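Local structure of probable benzoylformate decarboxylase (Rhodococcus jostii, 7ORX) at residues L196-P206 with L328-R337. The protein belongs to the thiamine diphosphate-dependent enzymes, with three domains of parallel-sheet architecture, and binds thiamine diphosphate and a sodium ion. Numbering follows the deposited sequence.
Sequences LIETLESATNP and LANMVKPSDR
The guanidinium of R337 is sandwiched: P206 lays its ring carbon CD over one face, 3.4 Å from R337 NH2, and S335 CB covers the opposite face, offset toward the rim. At the edge, R337 NH1 donates in the guanidinium plane to A203 O (3.1 Å, N-H...O angle 154°), while R337 NH2 hydrogen-bonds to L230 O, so two backbone carbonyls fix the rotation of the group. Bends at chi2 (107°) and chi3 bring it beside A203 O, just past the last turn of helix 190-202.

E201 offers a second example of a side chain binding main chain. Extended beyond CG, it brings E201 OE2 to K333 N (2.9 Å), whose N-H meets the oxygen on its anti side, 33° out of the carboxylate plane. Deeper in, L328 forks: its CD2 reaches L196 CB at 3.9 Å and also I197 CG2, while its CD1 meets L200 CD1 where the two leucines cross at about a right angle. V332 CG1 meets L200 CD1 too (4.2 Å).

L200 also rests on strand 272-276, and V332 on helix 220-230. Helix 190-202 thus packs beside the end of helix 321-331 on a parallel sheet of order 3-2-1-4-5-6, the Rossmann-like order of the central domain.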
loop_
_atom_site.group_PDB
_atom_site.type_symbol
_atom_site.label_atom_id
_atom_site.label_comp_id
_atom_site.label_asym_id
_atom_site.label_seq_id
_atom_site.Cartn_x
_atom_site.Cartn_y
_atom_site.Cartn_z
ATOM N N LEU C 196 24.719 26.160 19.067
ATOM C CA LEU C 196 23.809 25.777 20.176
ATOM C C LEU C 196 24.249 26.506 21.449
ATOM O O LEU C 196 23.371 27.129 22.067
ATOM C CB LEU C 196 23.792 24.261 20.412
ATOM C CG LEU C 196 22.637 23.471 19.798
ATOM C CD1 LEU C 196 21.334 24.243 19.842
ATOM C CD2 LEU C 196 22.899 23.081 18.365
ATOM N N ILE C 197 25.536 26.461 21.827
ATOM C CA ILE C 197 25.969 27.002 23.149
ATOM C C ILE C 197 25.916 28.536 23.092
ATOM O O ILE C 197 25.476 29.126 24.070
ATOM C CB ILE C 197 27.300 26.454 23.701
ATOM C CG1 ILE C 197 28.462 27.407 23.453
ATOM C CG2 ILE C 197 27.589 25.034 23.237
ATOM C CD1 ILE C 197 29.421 27.540 24.618
ATOM N N GLU C 198 26.272 29.172 21.988
ATOM C CA GLU C 198 26.115 30.645 21.848
ATOM C C GLU C 198 24.634 30.971 22.078
ATOM O O GLU C 198 24.354 31.712 23.011
ATOM C CB GLU C 198 26.606 31.175 20.501
ATOM C CG GLU C 198 26.659 32.698 20.451
ATOM C CD GLU C 198 27.854 33.291 19.664
ATOM O OE1 GLU C 198 28.353 32.656 18.662
ATOM O OE2 GLU C 198 28.320 34.411 20.035
ATOM N N THR C 199 23.711 30.359 21.343
ATOM C CA THR C 199 22.257 30.650 21.438
ATOM C C THR C 199 21.758 30.465 22.878
ATOM O O THR C 199 20.855 31.236 23.296
ATOM C CB THR C 199 21.402 29.733 20.558
ATOM O OG1 THR C 199 22.060 29.558 19.310
ATOM C CG2 THR C 199 20.019 30.283 20.293
ATOM N N LEU C 200 22.299 29.473 23.599
ATOM C CA LEU C 200 21.872 29.132 24.978
ATOM C C LEU C 200 22.405 30.179 25.954
ATOM O O LEU C 200 21.574 30.711 26.721
ATOM C CB LEU C 200 22.340 27.719 25.339
ATOM C CG LEU C 200 21.452 26.589 24.814
ATOM C CD1 LEU C 200 22.049 25.236 25.130
ATOM C CD2 LEU C 200 20.063 26.671 25.413
ATOM N N GLU C 201 23.707 30.485 25.925
ATOM C CA GLU C 201 24.325 31.497 26.818
ATOM C C GLU C 201 23.815 32.905 26.466
ATOM O O GLU C 201 23.852 33.776 27.362
ATOM C CB GLU C 201 25.841 31.393 26.738
ATOM C CG GLU C 201 26.376 30.062 27.230
ATOM C CD GLU C 201 27.864 29.851 26.962
ATOM O OE1 GLU C 201 28.492 30.693 26.229
ATOM O OE2 GLU C 201 28.399 28.807 27.444
ATOM N N SER C 202 23.383 33.116 25.208
ATOM C CA SER C 202 22.712 34.346 24.689
ATOM C C SER C 202 21.440 34.651 25.482
ATOM O O SER C 202 21.210 35.814 25.829
ATOM C CB SER C 202 22.318 34.208 23.245
ATOM O OG SER C 202 23.209 34.908 22.432
ATOM N N ALA C 203 20.579 33.652 25.627
ATOM C CA ALA C 203 19.158 33.843 25.967
ATOM C C ALA C 203 19.070 34.503 27.345
ATOM O O ALA C 203 19.834 34.107 28.241
ATOM C CB ALA C 203 18.449 32.524 25.893
ATOM N N THR C 204 18.234 35.533 27.464
ATOM C CA THR C 204 18.038 36.310 28.707
ATOM C C THR C 204 17.144 35.492 29.665
ATOM O O THR C 204 17.344 35.625 30.908
ATOM C CB THR C 204 17.429 37.687 28.402
ATOM O OG1 THR C 204 16.103 37.433 27.913
ATOM C CG2 THR C 204 18.243 38.525 27.436
ATOM N N ASN C 205 16.234 34.659 29.120
ATOM C CA ASN C 205 15.256 33.871 29.908
ATOM C C ASN C 205 14.833 32.606 29.150
ATOM O O ASN C 205 13.694 32.522 28.685
ATOM C CB ASN C 205 14.086 34.776 30.299
ATOM C CG ASN C 205 12.940 34.026 30.949
ATOM O OD1 ASN C 205 13.160 33.038 31.646
ATOM N ND2 ASN C 205 11.710 34.449 30.679
ATOM N N PRO C 206 15.699 31.560 29.054
ATOM C CA PRO C 206 15.412 30.356 28.276
ATOM C C PRO C 206 14.610 29.321 29.061
ATOM O O PRO C 206 14.614 29.389 30.270
ATOM C CB PRO C 206 16.807 29.776 28.051
ATOM C CG PRO C 206 17.522 30.079 29.322
ATOM C CD PRO C 206 17.000 31.442 29.713
ATOM N N LEU C 328 26.272 19.570 25.818
ATOM C CA LEU C 328 25.829 20.937 26.157
ATOM C C LEU C 328 25.952 21.120 27.672
ATOM O O LEU C 328 26.386 22.191 28.113
ATOM C CB LEU C 328 24.375 21.123 25.756
ATOM C CG LEU C 328 24.034 21.150 24.285
ATOM C CD1 LEU C 328 22.514 21.243 24.143
ATOM C CD2 LEU C 328 24.719 22.317 23.611
ATOM N N ALA C 329 25.539 20.116 28.438
ATOM C CA ALA C 329 25.530 20.132 29.913
ATOM C C ALA C 329 26.952 20.350 30.424
ATOM O O ALA C 329 27.120 21.059 31.421
ATOM C CB ALA C 329 24.951 18.840 30.440
ATOM N N ASN C 330 27.946 19.760 29.777
ATOM C CA ASN C 330 29.339 19.801 30.298
ATOM C C ASN C 330 30.065 21.056 29.801
ATOM O O ASN C 330 31.141 21.302 30.345
ATOM C CB ASN C 330 30.092 18.497 30.015
ATOM C CG ASN C 330 29.580 17.364 30.890
ATOM O OD1 ASN C 330 29.400 17.489 32.111
ATOM N ND2 ASN C 330 29.297 16.240 30.261
ATOM N N MET C 331 29.493 21.849 28.880
ATOM C CA MET C 331 30.246 22.931 28.195
ATOM C C MET C 331 29.579 24.313 28.253
ATOM O O MET C 331 30.337 25.313 28.106
ATOM C CB MET C 331 30.518 22.547 26.745
ATOM C CG MET C 331 31.879 21.918 26.559
ATOM S SD MET C 331 32.269 21.870 24.750
ATOM C CE MET C 331 33.984 21.327 24.744
ATOM N N VAL C 332 28.268 24.423 28.471
ATOM C CA VAL C 332 27.634 25.757 28.734
ATOM C C VAL C 332 28.170 26.336 30.050
ATOM O O VAL C 332 28.422 25.558 30.992
ATOM C CB VAL C 332 26.099 25.733 28.725
ATOM C CG1 VAL C 332 25.553 25.234 27.397
ATOM C CG2 VAL C 332 25.559 24.928 29.867
ATOM N N LYS C 333 28.380 27.656 30.064
ATOM C CA LYS C 333 28.901 28.446 31.215
ATOM C C LYS C 333 27.737 28.664 32.182
ATOM O O LYS C 333 26.619 28.942 31.748
ATOM C CB LYS C 333 29.479 29.801 30.755
ATOM C CG LYS C 333 30.840 29.775 30.050
ATOM C CD LYS C 333 31.926 28.943 30.774
ATOM C CE LYS C 333 31.919 28.943 32.310
ATOM N NZ LYS C 333 32.783 29.979 32.930
ATOM N N PRO C 334 27.941 28.507 33.509
ATOM C CA PRO C 334 26.942 28.956 34.481
ATOM C C PRO C 334 26.494 30.394 34.154
ATOM O O PRO C 334 27.359 31.193 33.843
ATOM C CB PRO C 334 27.662 28.832 35.834
ATOM C CG PRO C 334 28.675 27.730 35.603
ATOM C CD PRO C 334 29.107 27.887 34.156
ATOM N N SER C 335 25.184 30.669 34.152
ATOM C CA SER C 335 24.598 31.971 33.749
ATOM C C SER C 335 24.472 32.941 34.956
ATOM O O SER C 335 24.507 32.509 36.195
ATOM C CB SER C 335 23.244 31.781 33.128
ATOM O OG SER C 335 23.252 30.853 32.064
ATOM N N ASP C 336 24.299 34.222 34.598
ATOM C CA ASP C 336 24.003 35.352 35.508
ATOM C C ASP C 336 22.476 35.395 35.739
ATOM O O ASP C 336 21.759 36.335 35.278
ATOM C CB ASP C 336 24.637 36.647 34.988
ATOM C CG ASP C 336 24.918 37.653 36.082
ATOM O OD1 ASP C 336 24.827 37.297 37.287
ATOM O OD2 ASP C 336 25.212 38.801 35.724
ATOM N N ARG C 337 22.019 34.372 36.453
ATOM C CA ARG C 337 20.704 34.209 37.106
ATOM C C ARG C 337 20.894 33.547 38.473
ATOM O O ARG C 337 21.811 32.741 38.571
ATOM C CB ARG C 337 19.870 33.294 36.214
ATOM C CG ARG C 337 18.783 34.014 35.438
ATOM C CD ARG C 337 19.022 34.185 33.963
ATOM N NE ARG C 337 19.297 32.907 33.333
ATOM C CZ ARG C 337 19.664 32.773 32.081
ATOM N NH1 ARG C 337 19.752 33.848 31.316
ATOM N NH2 ARG C 337 19.880 31.560 31.601
#